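Local atomic coordinates of dTDP-glucose 4,6-dehydratase (Klebsiella pneumoniae, PDB entry 5U4Q), a protein that binds NAD and probably converts dTDP-glucose to its 4-keto-6-deoxy form by NAD-dependent 4,6-dehydration. Residues Q21-E26 and A229-L234; K200-G205 and T276-A281; D224-A229 and Y261-S266; E280-E285 and N326-Y331. One frame throughout, in Å; residues are numbered along the deposited sequence.

How the interactions relate
Following the chain from the N terminus, interaction 1 opens on helix 14-25 and closes a long loop on helix 223-234. Before it closes, interaction 2 has opened on helix 194-203, so the two cross; interaction 2 ends on helix 271-282. Interaction 3 starts on helix 223-234, sharing A229 with interaction 1 and crossing it, and closes on strand 258-263, wholly within the loop of interaction 2. Interaction 4 begins where interaction 2 ends, sharing E280 and A281, and reaches helix 320-334. Interactions 1 and 3 therefore bind helices and sheet of the nucleotide-binding fold, whereas 2 and 4 join three helices, their contact centres about 25 Å from the chain's centre.

Interaction 1 (Q21-E26 and A229-L234); sequences QRLLNE and AVVRVL
R22 and V231 meet through the aliphatic part of the arginine, and the chain of R22 changes character from root to tip. Its CB packs against V227, one turn before V231 on the second helix. The next carbon, CG, lies anti to the backbone N (chi1 175°) and meets CG2 of V231 at 3.8 Å, the two side chains crossing at a slant. A bend at chi2 then turns the chain toward its own helix end. There NE of R22 forms a salt bridge of 2.7 Å with OE1 of E26, which accepts through its anti lone pair and lies 13° out of the guanidinium plane; NH2 adds a weak bond to the same atom. NH1 forms a salt bridge with E228. R22 and E26 each have two modelled conformers, and the salt bridge between them belongs to one.

Beside the arginine, L23 CD2 approaches V231 CG2 at 4.2 Å and L23 CD1 approaches L234 CD1 at 4.5 Å, a looser, wholly apolar fit. The axes of 21-25 and 229-234 approach to 11.1 Å and cross at -61°. L23 and L234 both rest on F6 of strand 5-9, as befits two helices on one face of a Rossmann-type parallel sheet, the first being the connection of its opening beta-alpha-beta crossover.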
loop_
_atom_site.group_PDB
_atom_site.type_symbol
_atom_site.label_atom_id
_atom_site.label_comp_id
_atom_site.label_asym_id
_atom_site.label_seq_id
_atom_site.Cartn_x
_atom_site.Cartn_y
_atom_site.Cartn_z
ATOM N N GLN A 21 4.434 -26.785 10.614
ATOM C CA GLN A 21 4.466 -27.985 11.451
ATOM C C GLN A 21 3.057 -28.622 11.576
ATOM O O GLN A 21 2.893 -29.844 11.474
ATOM C CB GLN A 21 5.025 -27.625 12.834
ATOM C CG GLN A 21 5.112 -28.782 13.806
ATOM C CD GLN A 21 5.661 -28.322 15.133
ATOM O OE1 GLN A 21 5.047 -27.466 15.836
ATOM N NE2 GLN A 21 6.806 -28.848 15.489
ATOM N N ARG A 22 2.047 -27.792 11.802
ATOM C CA ARG A 22 0.686 -28.290 11.935
ATOM C C ARG A 22 0.203 -28.931 10.633
ATOM O O ARG A 22 -0.417 -29.999 10.641
ATOM C CB ARG A 22 -0.248 -27.163 12.386
ATOM C CG ARG A 22 -1.709 -27.527 12.444
ATOM C CD ARG A 22 -2.047 -28.626 13.447
ATOM N NE ARG A 22 -3.472 -28.931 13.364
ATOM C CZ ARG A 22 -4.433 -28.278 14.022
ATOM N NH1 ARG A 22 -4.138 -27.295 14.860
ATOM N NH2 ARG A 22 -5.698 -28.614 13.842
ATOM N N LEU A 23 0.500 -28.290 9.509
ATOM C CA LEU A 23 0.033 -28.805 8.219
ATOM C C LEU A 23 0.709 -30.138 7.920
ATOM O O LEU A 23 0.070 -31.056 7.401
ATOM C CB LEU A 23 0.260 -27.810 7.086
ATOM C CG LEU A 23 -0.562 -26.506 7.149
ATOM C CD1 LEU A 23 -0.048 -25.493 6.146
ATOM C CD2 LEU A 23 -2.048 -26.789 6.959
ATOM N N LEU A 24 1.985 -30.235 8.271
ATOM C CA LEU A 24 2.704 -31.509 8.098
ATOM C C LEU A 24 2.100 -32.577 8.954
ATOM O O LEU A 24 1.965 -33.750 8.508
ATOM C CB LEU A 24 4.187 -31.344 8.398
ATOM C CG LEU A 24 4.934 -30.524 7.368
ATOM C CD1 LEU A 24 6.258 -29.979 7.880
ATOM C CD2 LEU A 24 5.116 -31.320 6.071
ATOM N N ASN A 25 1.772 -32.242 10.190
ATOM C CA ASN A 25 1.159 -33.223 11.099
ATOM C C ASN A 25 -0.262 -33.656 10.685
ATOM O O ASN A 25 -0.765 -34.694 11.160
ATOM C CB ASN A 25 1.227 -32.726 12.553
ATOM C CG ASN A 25 2.626 -32.871 13.145
ATOM O OD1 ASN A 25 3.257 -33.917 13.011
ATOM N ND2 ASN A 25 3.076 -31.857 13.867
ATOM N N GLU A 26 -0.912 -32.865 9.828
ATOM C CA GLU A 26 -2.230 -33.216 9.284
ATOM C C GLU A 26 -2.114 -34.081 8.022
ATOM O O GLU A 26 -3.130 -34.479 7.444
ATOM C CB GLU A 26 -3.042 -31.957 8.966
ATOM C CG GLU A 26 -3.360 -31.106 10.183
ATOM C CD GLU A 26 -4.337 -31.760 11.156
ATOM O OE1 GLU A 26 -4.498 -31.235 12.282
ATOM O OE2 GLU A 26 -4.964 -32.782 10.804
ATOM N N ALA A 229 -6.837 -21.438 14.372
ATOM C CA ALA A 229 -7.668 -20.530 13.565
ATOM C C ALA A 229 -7.208 -20.448 12.115
ATOM O O ALA A 229 -8.017 -20.492 11.172
ATOM C CB ALA A 229 -7.654 -19.151 14.167
ATOM N N VAL A 230 -5.913 -20.290 11.922
ATOM C CA VAL A 230 -5.387 -20.159 10.574
ATOM C C VAL A 230 -5.625 -21.417 9.768
ATOM O O VAL A 230 -5.982 -21.342 8.597
ATOM C CB VAL A 230 -3.889 -19.791 10.608
ATOM C CG1 VAL A 230 -3.256 -19.824 9.226
ATOM C CG2 VAL A 230 -3.705 -18.430 11.254
ATOM N N VAL A 231 -5.401 -22.584 10.366
ATOM C CA VAL A 231 -5.576 -23.826 9.614
ATOM C C VAL A 231 -7.066 -24.004 9.246
ATOM O O VAL A 231 -7.372 -24.452 8.120
ATOM C CB VAL A 231 -4.914 -25.030 10.323
ATOM C CG1 VAL A 231 -5.269 -26.333 9.620
ATOM C CG2 VAL A 231 -3.397 -24.834 10.370
ATOM N N ARG A 232 -7.986 -23.603 10.126
ATOM C CA ARG A 232 -9.445 -23.630 9.802
ATOM C C ARG A 232 -9.758 -22.626 8.666
ATOM O O ARG A 232 -10.482 -22.966 7.725
ATOM C CB ARG A 232 -10.329 -23.337 11.012
ATOM C CG ARG A 232 -10.277 -24.429 12.065
ATOM C CD ARG A 232 -11.223 -24.193 13.204
ATOM N NE ARG A 232 -11.051 -25.247 14.220
ATOM C CZ ARG A 232 -12.017 -25.712 15.006
ATOM N NH1 ARG A 232 -13.267 -25.262 14.909
ATOM N NH2 ARG A 232 -11.731 -26.666 15.890
ATOM N N VAL A 233 -9.204 -21.418 8.748
ATOM C CA VAL A 233 -9.444 -20.402 7.722
ATOM C C VAL A 233 -8.958 -20.842 6.352
ATOM O O VAL A 233 -9.610 -20.540 5.350
ATOM C CB VAL A 233 -8.809 -19.037 8.083
ATOM C CG1 VAL A 233 -8.781 -18.071 6.891
ATOM C CG2 VAL A 233 -9.552 -18.414 9.241
ATOM N N LEU A 234 -7.820 -21.530 6.297
ATOM C CA LEU A 234 -7.263 -21.998 5.025
ATOM C C LEU A 234 -8.293 -22.850 4.275
ATOM O O LEU A 234 -8.290 -22.848 3.030
ATOM C CB LEU A 234 -5.931 -22.773 5.243
ATOM C CG LEU A 234 -4.646 -21.914 5.264
ATOM C CD1 LEU A 234 -3.498 -22.611 5.992
ATOM C CD2 LEU A 234 -4.212 -21.548 3.845
#

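Interaction 2 (K200-G205 and T276-A281); sequences KAMLEG and TALEEA
The selenomethionine M202 reaches L278 and E279 because its CG lies anti to the carbonyl carbon (chi1 -78°), its chain runs straight through chi2, and a final turn at chi3 (73°) brings CE onto E279. E279 has a similar first torsion, and the two side chains cross at about a right angle. CE of M202 touches CG of E279 at 3.7 Å and also lies 3.8 Å from CA of E279, which puts the methyl against the backbone as well as the side chain. SE of M202 lies 4.2 Å from CB of L278, ordinary contact for so large an atom.

Here the last turn of helix 194-203 packs against helix 271-282. Each of these helices leads on to one strand of a small parallel pair, 208-211 and 288-291, in a smaller part of the fold set apart from the main parallel sheet and built from separate portions of the chain, probably the substrate-binding side as in relatives. Helix 194-203 stops just after M202 in a Schellman motif, where G205, with positive phi, returns its N to O of M202 at 3.2 Å.

Extension beyond CG carries the carboxylate of E279 past the methyl to other partners: OE2 forms a salt bridge with K288 and accepts a hydrogen bond from N of A286.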
loop_
_atom_site.group_PDB
_atom_site.type_symbol
_atom_site.label_atom_id
_atom_site.label_comp_id
_atom_site.label_asym_id
_atom_site.label_seq_id
_atom_site.Cartn_x
_atom_site.Cartn_y
_atom_site.Cartn_z
ATOM N N LYS A 200 13.923 -11.999 27.867
ATOM C CA LYS A 200 15.282 -11.613 27.517
ATOM C C LYS A 200 15.707 -10.427 28.385
ATOM O O LYS A 200 16.771 -10.453 29.005
ATOM C CB LYS A 200 15.364 -11.254 26.031
ATOM C CG LYS A 200 16.777 -11.077 25.501
ATOM C CD LYS A 200 16.789 -10.890 23.988
ATOM C CE LYS A 200 18.205 -10.765 23.448
ATOM N NZ LYS A 200 18.215 -10.481 21.990
ATOM N N ALA A 201 14.849 -9.414 28.448
ATOM C CA ALA A 201 15.120 -8.193 29.236
ATOM C C ALA A 201 15.356 -8.551 30.706
ATOM O O ALA A 201 16.343 -8.106 31.313
ATOM C CB ALA A 201 13.970 -7.205 29.096
HETATM N N MSE A 202 14.480 -9.388 31.253
HETATM C CA MSE A 202 14.596 -9.853 32.646
HETATM C C MSE A 202 15.868 -10.583 32.930
HETATM O O MSE A 202 16.555 -10.268 33.915
HETATM C CB MSE A 202 13.450 -10.780 33.021
HETATM C CG MSE A 202 12.233 -9.938 33.301
HETATM SE SE MSE A 202 10.663 -11.097 33.448
HETATM C CE MSE A 202 11.045 -11.875 35.175
ATOM N N LEU A 203 16.218 -11.550 32.085
ATOM C CA LEU A 203 17.432 -12.352 32.300
ATOM C C LEU A 203 18.726 -11.562 32.045
ATOM O O LEU A 203 19.780 -11.943 32.545
ATOM C CB LEU A 203 17.385 -13.653 31.484
ATOM C CG LEU A 203 16.284 -14.630 31.920
ATOM C CD1 LEU A 203 16.026 -15.689 30.855
ATOM C CD2 LEU A 203 16.606 -15.292 33.256
ATOM N N GLU A 204 18.635 -10.467 31.290
ATOM C CA GLU A 204 19.782 -9.572 31.045
ATOM C C GLU A 204 19.804 -8.367 32.013
ATOM O O GLU A 204 20.656 -7.488 31.886
ATOM C CB GLU A 204 19.759 -9.057 29.602
ATOM C CG GLU A 204 19.983 -10.121 28.535
ATOM C CD GLU A 204 19.695 -9.614 27.126
ATOM O OE1 GLU A 204 19.241 -8.454 26.972
ATOM O OE2 GLU A 204 19.907 -10.383 26.163
ATOM N N GLY A 205 18.861 -8.318 32.959
ATOM C CA GLY A 205 18.781 -7.222 33.937
ATOM C C GLY A 205 18.380 -5.868 33.357
ATOM O O GLY A 205 18.651 -4.823 33.962
ATOM N N THR A 276 3.766 -10.439 35.837
ATOM C CA THR A 276 3.721 -11.133 37.119
ATOM C C THR A 276 3.884 -12.638 36.940
ATOM O O THR A 276 4.635 -13.300 37.686
ATOM C CB THR A 276 2.404 -10.839 37.856
ATOM O OG1 THR A 276 2.293 -9.421 38.059
ATOM C CG2 THR A 276 2.356 -11.563 39.184
ATOM N N ALA A 277 3.189 -13.183 35.941
ATOM C CA ALA A 277 3.285 -14.613 35.662
ATOM C C ALA A 277 4.711 -15.015 35.244
ATOM O O ALA A 277 5.187 -16.081 35.612
ATOM C CB ALA A 277 2.285 -15.022 34.595
ATOM N N LEU A 278 5.351 -14.194 34.409
ATOM C CA LEU A 278 6.747 -14.462 34.025
ATOM C C LEU A 278 7.670 -14.421 35.218
ATOM O O LEU A 278 8.565 -15.256 35.347
ATOM C CB LEU A 278 7.269 -13.463 32.997
ATOM C CG LEU A 278 7.082 -13.761 31.534
ATOM C CD1 LEU A 278 7.598 -12.575 30.742
ATOM C CD2 LEU A 278 7.823 -15.034 31.121
ATOM N N GLU A 279 7.461 -13.439 36.090
ATOM C CA GLU A 279 8.299 -13.318 37.296
ATOM C C GLU A 279 8.238 -14.579 38.152
ATOM O O GLU A 279 9.272 -15.072 38.625
ATOM C CB GLU A 279 7.887 -12.078 38.081
ATOM C CG GLU A 279 8.352 -10.779 37.448
ATOM C CD GLU A 279 7.850 -9.547 38.183
ATOM O OE1 GLU A 279 6.786 -9.634 38.843
ATOM O OE2 GLU A 279 8.527 -8.508 38.089
ATOM N N GLU A 280 7.037 -15.120 38.313
ATOM C CA GLU A 280 6.825 -16.339 39.075
ATOM C C GLU A 280 7.499 -17.530 38.404
ATOM O O GLU A 280 8.120 -18.353 39.075
ATOM C CB GLU A 280 5.335 -16.633 39.205
ATOM C CG GLU A 280 5.017 -17.879 40.032
ATOM C CD GLU A 280 3.552 -18.272 39.980
ATOM O OE1 GLU A 280 2.991 -18.575 41.057
ATOM O OE2 GLU A 280 2.960 -18.286 38.869
ATOM N N ALA A 281 7.354 -17.632 37.084
ATOM C CA ALA A 281 7.913 -18.762 36.344
ATOM C C ALA A 281 9.429 -18.762 36.317
ATOM O O ALA A 281 10.048 -19.818 36.340
ATOM C CB ALA A 281 7.372 -18.791 34.908
#

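Interaction 3 (D224-A229 and Y261-S266); sequences DDIVEA and YNIGNS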
loop_
_atom_site.group_PDB
_atom_site.type_symbol
_atom_site.label_atom_id
_atom_site.label_comp_id
_atom_site.label_asym_id
_atom_site.label_seq_id
_atom_site.Cartn_x
_atom_site.Cartn_y
_atom_site.Cartn_z
ATOM N N ASP A 224 -0.645 -21.603 19.721
ATOM C CA ASP A 224 -1.481 -22.740 19.302
ATOM C C ASP A 224 -2.894 -22.322 18.907
ATOM O O ASP A 224 -3.497 -22.938 18.012
ATOM C CB ASP A 224 -1.553 -23.827 20.366
ATOM C CG ASP A 224 -0.252 -24.595 20.553
ATOM O OD1 ASP A 224 0.759 -24.313 19.899
ATOM O OD2 ASP A 224 -0.260 -25.505 21.416
ATOM N N ASP A 225 -3.432 -21.298 19.576
ATOM C CA ASP A 225 -4.760 -20.781 19.254
ATOM C C ASP A 225 -4.736 -20.108 17.880
ATOM O O ASP A 225 -5.668 -20.278 17.098
ATOM C CB ASP A 225 -5.240 -19.844 20.362
ATOM C CG ASP A 225 -5.513 -20.566 21.643
ATOM O OD1 ASP A 225 -6.054 -21.694 21.580
ATOM O OD2 ASP A 225 -5.294 -19.960 22.702
ATOM N N ILE A 226 -3.678 -19.351 17.579
ATOM C CA ILE A 226 -3.520 -18.763 16.245
ATOM C C ILE A 226 -3.453 -19.870 15.183
ATOM O O ILE A 226 -4.118 -19.791 14.143
ATOM C CB ILE A 226 -2.235 -17.899 16.160
ATOM C CG1 ILE A 226 -2.366 -16.633 17.049
ATOM C CG2 ILE A 226 -1.879 -17.537 14.713
ATOM C CD1 ILE A 226 -3.455 -15.647 16.643
ATOM N N VAL A 227 -2.669 -20.892 15.442
ATOM C CA VAL A 227 -2.498 -21.988 14.478
ATOM C C VAL A 227 -3.833 -22.662 14.176
ATOM O O VAL A 227 -4.160 -22.892 13.010
ATOM C CB VAL A 227 -1.492 -23.023 14.994
ATOM C CG1 VAL A 227 -1.529 -24.306 14.157
ATOM C CG2 VAL A 227 -0.093 -22.444 15.029
ATOM N N GLU A 228 -4.614 -22.955 15.204
ATOM C CA GLU A 228 -5.907 -23.607 14.995
ATOM C C GLU A 228 -6.790 -22.741 14.097
ATOM O O GLU A 228 -7.406 -23.260 13.161
ATOM C CB GLU A 228 -6.591 -23.881 16.341
ATOM C CG GLU A 228 -7.901 -24.636 16.226
ATOM C CD GLU A 228 -7.751 -26.014 15.613
ATOM O OE1 GLU A 228 -6.702 -26.653 15.809
ATOM O OE2 GLU A 228 -8.715 -26.474 14.954
ATOM N N ALA A 229 -6.837 -21.438 14.372
ATOM C CA ALA A 229 -7.668 -20.530 13.565
ATOM C C ALA A 229 -7.208 -20.448 12.115
ATOM O O ALA A 229 -8.017 -20.492 11.172
ATOM C CB ALA A 229 -7.654 -19.151 14.167
ATOM N N TYR A 261 -10.174 -10.445 8.138
ATOM C CA TYR A 261 -10.631 -10.678 9.496
ATOM C C TYR A 261 -9.601 -10.245 10.534
ATOM O O TYR A 261 -8.390 -10.405 10.332
ATOM C CB TYR A 261 -10.873 -12.172 9.752
ATOM C CG TYR A 261 -11.947 -12.767 8.875
ATOM C CD1 TYR A 261 -13.309 -12.552 9.144
ATOM C CD2 TYR A 261 -11.614 -13.548 7.776
ATOM C CE1 TYR A 261 -14.280 -13.079 8.313
ATOM C CE2 TYR A 261 -12.581 -14.071 6.935
ATOM C CZ TYR A 261 -13.914 -13.831 7.208
ATOM O OH TYR A 261 -14.856 -14.376 6.367
ATOM N N ASN A 262 -10.084 -9.715 11.654
ATOM C CA ASN A 262 -9.223 -9.587 12.835
ATOM C C ASN A 262 -9.001 -10.975 13.430
ATOM O O ASN A 262 -9.902 -11.810 13.441
ATOM C CB ASN A 262 -9.870 -8.766 13.942
ATOM C CG ASN A 262 -9.920 -7.286 13.653
ATOM O OD1 ASN A 262 -9.085 -6.729 12.948
ATOM N ND2 ASN A 262 -10.872 -6.623 14.289
ATOM N N ILE A 263 -7.800 -11.213 13.920
ATOM C CA ILE A 263 -7.498 -12.467 14.628
ATOM C C ILE A 263 -6.783 -12.083 15.931
ATOM O O ILE A 263 -5.766 -11.412 15.906
ATOM C CB ILE A 263 -6.707 -13.431 13.740
ATOM C CG1 ILE A 263 -6.495 -14.768 14.456
ATOM C CG2 ILE A 263 -5.377 -12.838 13.286
ATOM C CD1 ILE A 263 -5.857 -15.810 13.574
ATOM N N GLY A 264 -7.336 -12.496 17.055
ATOM C CA GLY A 264 -6.778 -12.080 18.343
ATOM C C GLY A 264 -7.542 -12.626 19.538
ATOM O O GLY A 264 -8.352 -13.528 19.397
ATOM N N ASN A 265 -7.299 -12.039 20.703
ATOM C CA ASN A 265 -7.812 -12.604 21.968
ATOM C C ASN A 265 -8.564 -11.544 22.755
ATOM O O ASN A 265 -7.987 -10.521 23.150
ATOM C CB ASN A 265 -6.607 -13.154 22.781
ATOM C CG ASN A 265 -6.996 -13.823 24.096
ATOM O OD1 ASN A 265 -8.178 -13.957 24.435
ATOM N ND2 ASN A 265 -5.981 -14.244 24.854
ATOM N N SER A 266 -9.841 -11.819 23.017
ATOM C CA SER A 266 -10.709 -10.888 23.765
ATOM C C SER A 266 -10.535 -10.907 25.289
ATOM O O SER A 266 -11.137 -10.094 25.972
ATOM C CB SER A 266 -12.172 -11.152 23.402
ATOM O OG SER A 266 -12.563 -12.492 23.709
#
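I226 and I263 are set aslant to one another, the end of the first lying against the outer half of the second. On the helix, I226 does not aim its CB straight at the strand; its CG1 stands beside the backbone N and a second turn at chi2 (-64°) brings CD1 round to the contact. I263 behaves otherwise. Its CB already points at the helix, and CG1 and CD1 continue in an extended line, CG1 being trans to the backbone N (chi1 -176°). CD1 of I226 thus meets CG1 of I263 at 3.8 Å and CD1 of I263 at 3.9 Å.

A229, one turn further along, points its methyl toward the strand, and its CB lies 3.8 Å from CD1 of I263. The tip of I263 is consequently received by two residues on the same face of the helix, I226 and A229, with V230 also packing on its CD1. F181 of the neighbouring beta-strand 176-185 touches both isoleucines, while the backbone of I263 is hydrogen-bonded to R180 of that strand. Helix 223-234 is in this way laid on the parallel sheet of the Rossmann-type core, with the side chain of I226 about 8 Å from the bound NAD.

Polar neighbours serve other partners: D225 accepts bonds from the backbone of Q317 and T318, and N262 bonds to Y133. With no hydrogen bond crossing between helix and strand, the contact probably draws its stability from burying apolar surface and from dispersion, neither of which needs a fixed direction.

Interaction 4 (E280-E285 and N326-Y331); sequences EALGME and NFVDWY
V328 sets both of its methyls against A281 and L282, and the close part of the contact is confined to these three residues. CG2 of V328 lies 3.8 Å from CB of A281, with CG1 only a little farther from the same carbon, so the alanine methyl sits against both branches of the valine. The short alanine side chain lets the backbones draw near, the CA atoms of A281 and V328 being 6.9 Å apart. L282 comes in obliquely from beside the alanine: chi1 of -64° keeps its CG next to the backbone N, and CD2 then reaches CG1 of V328 at 3.9 Å.

Away from this cluster the arrangement opens to solvent. E280 and D329 are exposed, each with its side chain well removed from the other segment. After L282 the chain leaves the helix at G283, with positive phi and a weak bond from its N to O of E280. The chain beyond G283 departs from helix 320-334.

A third helix completes the packing: on helix 194-203, M202 touches L282, T199 meets F327, and L203 packs on Y331. V328 also touches L278, one turn before L282. Helices 271-282 and 320-334 thus lie together against helix 194-203.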
loop_
_atom_site.group_PDB
_atom_site.type_symbol
_atom_site.label_atom_id
_atom_site.label_comp_id
_atom_site.label_asym_id
_atom_site.label_seq_id
_atom_site.Cartn_x
_atom_site.Cartn_y
_atom_site.Cartn_z
ATOM N N GLU A 280 7.037 -15.120 38.313
ATOM C CA GLU A 280 6.825 -16.339 39.075
ATOM C C GLU A 280 7.499 -17.530 38.404
ATOM O O GLU A 280 8.120 -18.353 39.075
ATOM C CB GLU A 280 5.335 -16.633 39.205
ATOM C CG GLU A 280 5.017 -17.879 40.032
ATOM C CD GLU A 280 3.552 -18.272 39.980
ATOM O OE1 GLU A 280 2.991 -18.575 41.057
ATOM O OE2 GLU A 280 2.960 -18.286 38.869
ATOM N N ALA A 281 7.354 -17.632 37.084
ATOM C CA ALA A 281 7.913 -18.762 36.344
ATOM C C ALA A 281 9.429 -18.762 36.317
ATOM O O ALA A 281 10.048 -19.818 36.340
ATOM C CB ALA A 281 7.372 -18.791 34.908
ATOM N N LEU A 282 10.008 -17.575 36.237
ATOM C CA LEU A 282 11.470 -17.416 36.176
ATOM C C LEU A 282 12.116 -17.262 37.542
ATOM O O LEU A 282 13.357 -17.284 37.645
ATOM C CB LEU A 282 11.828 -16.221 35.285
ATOM C CG LEU A 282 11.418 -16.372 33.816
ATOM C CD1 LEU A 282 11.582 -15.058 33.084
ATOM C CD2 LEU A 282 12.221 -17.476 33.133
ATOM N N GLY A 283 11.290 -17.091 38.576
ATOM C CA GLY A 283 11.768 -16.976 39.955
ATOM C C GLY A 283 12.531 -15.709 40.270
ATOM O O GLY A 283 13.377 -15.702 41.169
HETATM N N MSE A 284 12.234 -14.635 39.542
HETATM C CA MSE A 284 12.893 -13.354 39.757
HETATM C C MSE A 284 11.952 -12.204 39.536
HETATM O O MSE A 284 10.849 -12.389 39.024
HETATM C CB MSE A 284 14.078 -13.251 38.819
HETATM C CG MSE A 284 13.651 -13.117 37.358
HETATM SE SE MSE A 284 15.259 -13.174 36.241
HETATM C CE MSE A 284 16.059 -11.460 36.790
ATOM N N GLU A 285 12.389 -11.007 39.919
ATOM C CA GLU A 285 11.585 -9.800 39.773
ATOM C C GLU A 285 12.157 -8.928 38.657
ATOM O O GLU A 285 13.361 -8.684 38.607
ATOM C CB GLU A 285 11.527 -9.052 41.109
ATOM C CG GLU A 285 10.864 -9.871 42.209
ATOM C CD GLU A 285 10.867 -9.190 43.566
ATOM O OE1 GLU A 285 11.717 -8.301 43.796
ATOM O OE2 GLU A 285 10.022 -9.562 44.413
ATOM N N ASN A 326 4.098 -22.384 29.243
ATOM C CA ASN A 326 4.529 -23.040 27.997
ATOM C C ASN A 326 5.742 -22.330 27.405
ATOM O O ASN A 326 6.733 -22.960 26.966
ATOM C CB ASN A 326 3.390 -23.071 26.973
ATOM C CG ASN A 326 2.237 -23.979 27.390
ATOM O OD1 ASN A 326 2.370 -24.793 28.301
ATOM N ND2 ASN A 326 1.102 -23.821 26.745
ATOM N N PHE A 327 5.702 -21.002 27.417
ATOM C CA PHE A 327 6.798 -20.237 26.901
ATOM C C PHE A 327 8.085 -20.500 27.675
ATOM O O PHE A 327 9.146 -20.727 27.103
ATOM C CB PHE A 327 6.521 -18.723 26.875
ATOM C CG PHE A 327 7.687 -17.959 26.389
ATOM C CD1 PHE A 327 7.955 -17.912 25.023
ATOM C CD2 PHE A 327 8.614 -17.401 27.253
ATOM C CE1 PHE A 327 9.094 -17.316 24.531
ATOM C CE2 PHE A 327 9.754 -16.794 26.759
ATOM C CZ PHE A 327 9.997 -16.756 25.403
ATOM N N VAL A 328 7.979 -20.435 28.997
ATOM C CA VAL A 328 9.170 -20.579 29.853
ATOM C C VAL A 328 9.773 -21.980 29.738
ATOM O O VAL A 328 10.987 -22.123 29.683
ATOM C CB VAL A 328 8.865 -20.158 31.291
ATOM C CG1 VAL A 328 10.002 -20.556 32.244
ATOM C CG2 VAL A 328 8.633 -18.654 31.335
ATOM N N ASP A 329 8.918 -22.985 29.658
ATOM C CA ASP A 329 9.373 -24.367 29.425
ATOM C C ASP A 329 10.197 -24.451 28.146
ATOM O O ASP A 329 11.283 -25.025 28.130
ATOM C CB ASP A 329 8.176 -25.302 29.366
ATOM C CG ASP A 329 8.538 -26.697 28.914
ATOM O OD1 ASP A 329 9.160 -27.467 29.682
ATOM O OD2 ASP A 329 8.193 -27.060 27.779
ATOM N N TRP A 330 9.709 -23.815 27.082
ATOM C CA TRP A 330 10.458 -23.790 25.832
ATOM C C TRP A 330 11.781 -23.038 25.992
ATOM O O TRP A 330 12.848 -23.534 25.627
ATOM C CB TRP A 330 9.643 -23.149 24.675
ATOM C CG TRP A 330 10.533 -22.933 23.515
ATOM C CD1 TRP A 330 10.987 -23.877 22.677
ATOM C CD2 TRP A 330 11.198 -21.713 23.138
ATOM N NE1 TRP A 330 11.889 -23.347 21.806
ATOM C CE2 TRP A 330 12.047 -22.019 22.062
ATOM C CE3 TRP A 330 11.142 -20.388 23.593
ATOM C CZ2 TRP A 330 12.819 -21.059 21.430
ATOM C CZ3 TRP A 330 11.921 -19.453 22.990
ATOM C CH2 TRP A 330 12.740 -19.780 21.899
ATOM N N TYR A 331 11.714 -21.840 26.546
ATOM C CA TYR A 331 12.882 -20.967 26.650
ATOM C C TYR A 331 14.027 -21.643 27.447
ATOM O O TYR A 331 15.172 -21.632 27.015
ATOM C CB TYR A 331 12.524 -19.616 27.282
ATOM C CG TYR A 331 13.641 -18.615 27.306
ATOM C CD1 TYR A 331 14.605 -18.630 28.317
ATOM C CD2 TYR A 331 13.727 -17.629 26.341
ATOM C CE1 TYR A 331 15.639 -17.704 28.321
ATOM C CE2 TYR A 331 14.764 -16.700 26.337
ATOM C CZ TYR A 331 15.719 -16.759 27.322
ATOM O OH TYR A 331 16.726 -15.822 27.301
#